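AdeR (Acinetobacter baumannii, PDB 5X5L) is a two-component response regulator whose C-terminal DNA-binding domain, the part crystallised here, binds an intercistronic DNA region and probably regulates transcription. Local coordinates at residues 6-11 / 40-45. Numbering follows the deposited sequence.
Sequences KNIEID and FMIDQP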
ATOM      1  N   LYS C   6      13.670  20.637   9.499  1.00 59.56           N
ATOM      2  CA  LYS C   6      13.100  21.911   9.955  1.00 60.99           C
ATOM      3  C   LYS C   6      11.632  22.068   9.575  1.00 60.03           C
ATOM      4  O   LYS C   6      11.286  22.803   8.643  1.00 58.81           O
ATOM      5  CB  LYS C   6      13.930  23.083   9.422  1.00 61.17           C
ATOM      6  CG  LYS C   6      13.604  24.460   9.979  1.00 63.36           C
ATOM      7  CD  LYS C   6      14.416  25.550   9.277  1.00 63.44           C
ATOM      8  CE  LYS C   6      15.903  25.552   9.646  1.00 65.04           C
ATOM      9  NZ  LYS C   6      16.131  25.874  11.080  1.00 68.58           N
ATOM     10  N   ASN C   7      10.766  21.332  10.274  1.00 60.79           N
ATOM     11  CA  ASN C   7       9.308  21.465  10.137  1.00 60.71           C
ATOM     12  C   ASN C   7       8.700  20.936   8.796  1.00 58.03           C
ATOM     13  O   ASN C   7       7.526  21.156   8.496  1.00 58.04           O
ATOM     14  CB  ASN C   7       8.879  22.932  10.517  1.00 62.67           C
ATOM     15  CG  ASN C   7       7.407  23.152  10.482  1.00 63.28           C
ATOM     16  OD1 ASN C   7       6.684  22.766  11.401  1.00 65.13           O
ATOM     17  ND2 ASN C   7       6.931  23.880   9.469  1.00 62.23           N
ATOM     18  N   ILE C   8       9.499  20.182   8.014  1.00 56.12           N
ATOM     19  CA  ILE C   8       9.042  19.512   6.782  1.00 53.93           C
ATOM     20  C   ILE C   8       9.404  18.032   6.879  1.00 53.56           C
ATOM     21  O   ILE C   8      10.590  17.669   6.843  1.00 53.34           O
ATOM     22  CB  ILE C   8       9.690  20.109   5.510  1.00 52.19           C
ATOM     23  CG1 ILE C   8       9.168  21.536   5.295  1.00 52.71           C
ATOM     24  CG2 ILE C   8       9.416  19.222   4.284  1.00 50.27           C
ATOM     25  CD1 ILE C   8       9.603  22.217   4.016  1.00 51.30           C
ATOM     26  N   GLU C   9       8.385  17.181   6.961  1.00 53.75           N
ATOM     27  CA  GLU C   9       8.563  15.732   7.020  1.00 53.71           C
ATOM     28  C   GLU C   9       8.090  15.117   5.709  1.00 52.06           C
ATOM     29  O   GLU C   9       7.025  15.463   5.211  1.00 51.81           O
ATOM     30  CB  GLU C   9       7.775  15.166   8.209  1.00 55.77           C
ATOM     31  CG  GLU C   9       7.940  13.673   8.426  1.00 56.26           C
ATOM     32  CD  GLU C   9       7.402  13.180   9.751  1.00 58.71           C
ATOM     33  OE1 GLU C   9       7.018  13.981  10.624  1.00 60.22           O
ATOM     34  OE2 GLU C   9       7.358  11.953   9.930  1.00 59.41           O
ATOM     35  N   ILE C  10       8.901  14.222   5.157  1.00 51.30           N
ATOM     36  CA  ILE C  10       8.541  13.422   3.985  1.00 50.24           C
ATOM     37  C   ILE C  10       8.575  11.954   4.390  1.00 51.31           C
ATOM     38  O   ILE C  10       9.627  11.439   4.762  1.00 51.83           O
ATOM     39  CB  ILE C  10       9.509  13.665   2.809  1.00 48.72           C
ATOM     40  CG1 ILE C  10       9.466  15.137   2.392  1.00 47.91           C
ATOM     41  CG2 ILE C  10       9.188  12.723   1.647  1.00 48.10           C
ATOM     42  CD1 ILE C  10      10.496  15.508   1.351  1.00 46.74           C
ATOM     43  N   ASP C  11       7.414  11.308   4.353  1.00 51.99           N
ATOM     44  CA  ASP C  11       7.299   9.863   4.532  1.00 53.17           C
ATOM     45  C   ASP C  11       7.371   9.241   3.138  1.00 52.24           C
ATOM     46  O   ASP C  11       6.450   9.406   2.324  1.00 51.83           O
ATOM     47  CB  ASP C  11       5.976   9.514   5.218  1.00 54.82           C
ATOM     48  CG  ASP C  11       5.829   8.029   5.524  1.00 56.45           C
ATOM     49  OD1 ASP C  11       6.743   7.229   5.201  1.00 56.41           O
ATOM     50  OD2 ASP C  11       4.763   7.670   6.099  1.00 58.13           O
ATOM     51  N   PHE C  40      14.058  15.620  -3.401  1.00 44.12           N
ATOM     52  CA  PHE C  40      15.422  15.723  -3.934  1.00 44.50           C
ATOM     53  C   PHE C  40      16.229  16.762  -3.170  1.00 45.09           C
ATOM     54  O   PHE C  40      17.358  16.495  -2.752  1.00 46.19           O
ATOM     55  CB  PHE C  40      15.367  16.069  -5.433  1.00 43.87           C
ATOM     56  CG  PHE C  40      16.713  16.160  -6.120  1.00 44.51           C
ATOM     57  CD1 PHE C  40      17.730  15.238  -5.866  1.00 45.69           C
ATOM     58  CD2 PHE C  40      16.941  17.158  -7.075  1.00 44.25           C
ATOM     59  CE1 PHE C  40      18.951  15.356  -6.494  1.00 46.65           C
ATOM     60  CE2 PHE C  40      18.160  17.247  -7.725  1.00 45.13           C
ATOM     61  CZ  PHE C  40      19.166  16.335  -7.435  1.00 46.36           C
ATOM     62  N   MET C  41      15.638  17.943  -2.984  1.00 44.68           N
ATOM     63  CA  MET C  41      16.334  19.080  -2.361  1.00 45.51           C
ATOM     64  C   MET C  41      16.511  18.967  -0.847  1.00 46.72           C
ATOM     65  O   MET C  41      17.457  19.531  -0.306  1.00 47.98           O
ATOM     66  CB  MET C  41      15.630  20.393  -2.710  1.00 45.08           C
ATOM     67  CG  MET C  41      15.681  20.701  -4.208  1.00 44.35           C
ATOM     68  SD  MET C  41      15.384  22.426  -4.632  1.00 44.57           S
ATOM     69  CE  MET C  41      13.673  22.454  -4.184  1.00 44.16           C
ATOM     70  N   ILE C  42      15.623  18.237  -0.167  1.00 46.64           N
ATOM     71  CA  ILE C  42      15.735  18.045   1.286  1.00 48.05           C
ATOM     72  C   ILE C  42      16.953  17.200   1.711  1.00 49.32           C
ATOM     73  O   ILE C  42      17.362  17.249   2.870  1.00 50.94           O
ATOM     74  CB  ILE C  42      14.420  17.468   1.878  1.00 47.91           C
ATOM     75  CG1 ILE C  42      14.308  17.712   3.384  1.00 49.53           C
ATOM     76  CG2 ILE C  42      14.290  15.993   1.589  1.00 47.65           C
ATOM     77  CD1 ILE C  42      12.879  17.630   3.897  1.00 49.61           C
ATOM     78  N   ASP C  43      17.518  16.432   0.783  1.00 48.97           N
ATOM     79  CA  ASP C  43      18.760  15.675   1.028  1.00 50.53           C
ATOM     80  C   ASP C  43      19.922  16.604   1.343  1.00 51.98           C
ATOM     81  O   ASP C  43      20.677  16.351   2.281  1.00 53.97           O
ATOM     82  CB  ASP C  43      19.141  14.825  -0.190  1.00 50.13           C
ATOM     83  CG  ASP C  43      18.121  13.739  -0.495  1.00 49.30           C
ATOM     84  OD1 ASP C  43      17.638  13.059   0.449  1.00 49.94           O
ATOM     85  OD2 ASP C  43      17.815  13.558  -1.694  1.00 48.29           O
ATOM     86  N   GLN C  44      20.054  17.658   0.540  1.00 51.26           N
ATOM     87  CA  GLN C  44      21.038  18.724   0.742  1.00 52.74           C
ATOM     88  C   GLN C  44      20.293  20.059   0.796  1.00 52.05           C
ATOM     89  O   GLN C  44      20.230  20.776  -0.209  1.00 51.17           O
ATOM     90  CB  GLN C  44      22.063  18.723  -0.396  1.00 53.07           C
ATOM     91  CG  GLN C  44      23.005  17.533  -0.378  1.00 54.54           C
ATOM     92  CD  GLN C  44      24.182  17.719  -1.317  1.00 55.68           C
ATOM     93  OE1 GLN C  44      25.046  18.561  -1.091  1.00 57.38           O
ATOM     94  NE2 GLN C  44      24.228  16.921  -2.377  1.00 55.11           N
ATOM     95  N   PRO C  45      19.703  20.393   1.969  1.00 52.74           N
ATOM     96  CA  PRO C  45      18.824  21.582   2.057  1.00 52.32           C
ATOM     97  C   PRO C  45      19.515  22.853   1.593  1.00 53.16           C
ATOM     98  O   PRO C  45      18.944  23.580   0.778  1.00 52.09           O
ATOM     99  CB  PRO C  45      18.509  21.666   3.559  1.00 53.94           C
ATOM    100  CG  PRO C  45      18.790  20.317   4.115  1.00 54.41           C
ATOM    101  CD  PRO C  45      19.912  19.766   3.288  1.00 54.41           C
TER
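Ile42 points its side chain at strand 8-11 and meets Ile8 and Ile10 there. The domain is the winged helix-turn-helix of the OmpR/PhoB family. The contact joins its N-terminal four-stranded antiparallel sheet to segment 40-45, which continues from helix 32-41. All three isoleucines are buried, and the side-chain contacts across the segments are apolar.

Ile8 and Ile10 lie two residues apart on the strand, so both point from the same side of it toward segment 40-45. Glu9, between them, points away from the contact. Ile42 sends out two branches. A chi1 of -160° sets its CG1 anti to the backbone N, and the extended chi2 (159°) carries CD1 on toward the strand. CD1 lies 3.8 Å from Ile8 CG2, and these two side chains pass each other at a slant. Toward Ile10 the approach is end to end: Ile10 CD1 sits 3.8 Å from Ile42 CG2. The same methyl of Ile10 is also 4.1 Å from Ile42 CD1, so it touches both branches.

Ile10 also packs on Tyr35 and Ile38 of helix 32-41 and on Val17 of the neighbouring strand, while Ile42 also touches Lys3 and Tyr5 of strand 3-5. Asp43, the next residue, forms a salt bridge with Lys3, a polar tie between the same two parts of the fold. The DNA is about 10 Å away at the nearest atoms. The strand backbone takes part as well: Ile42 CD1 rests 3.7 Å from Ile8 O.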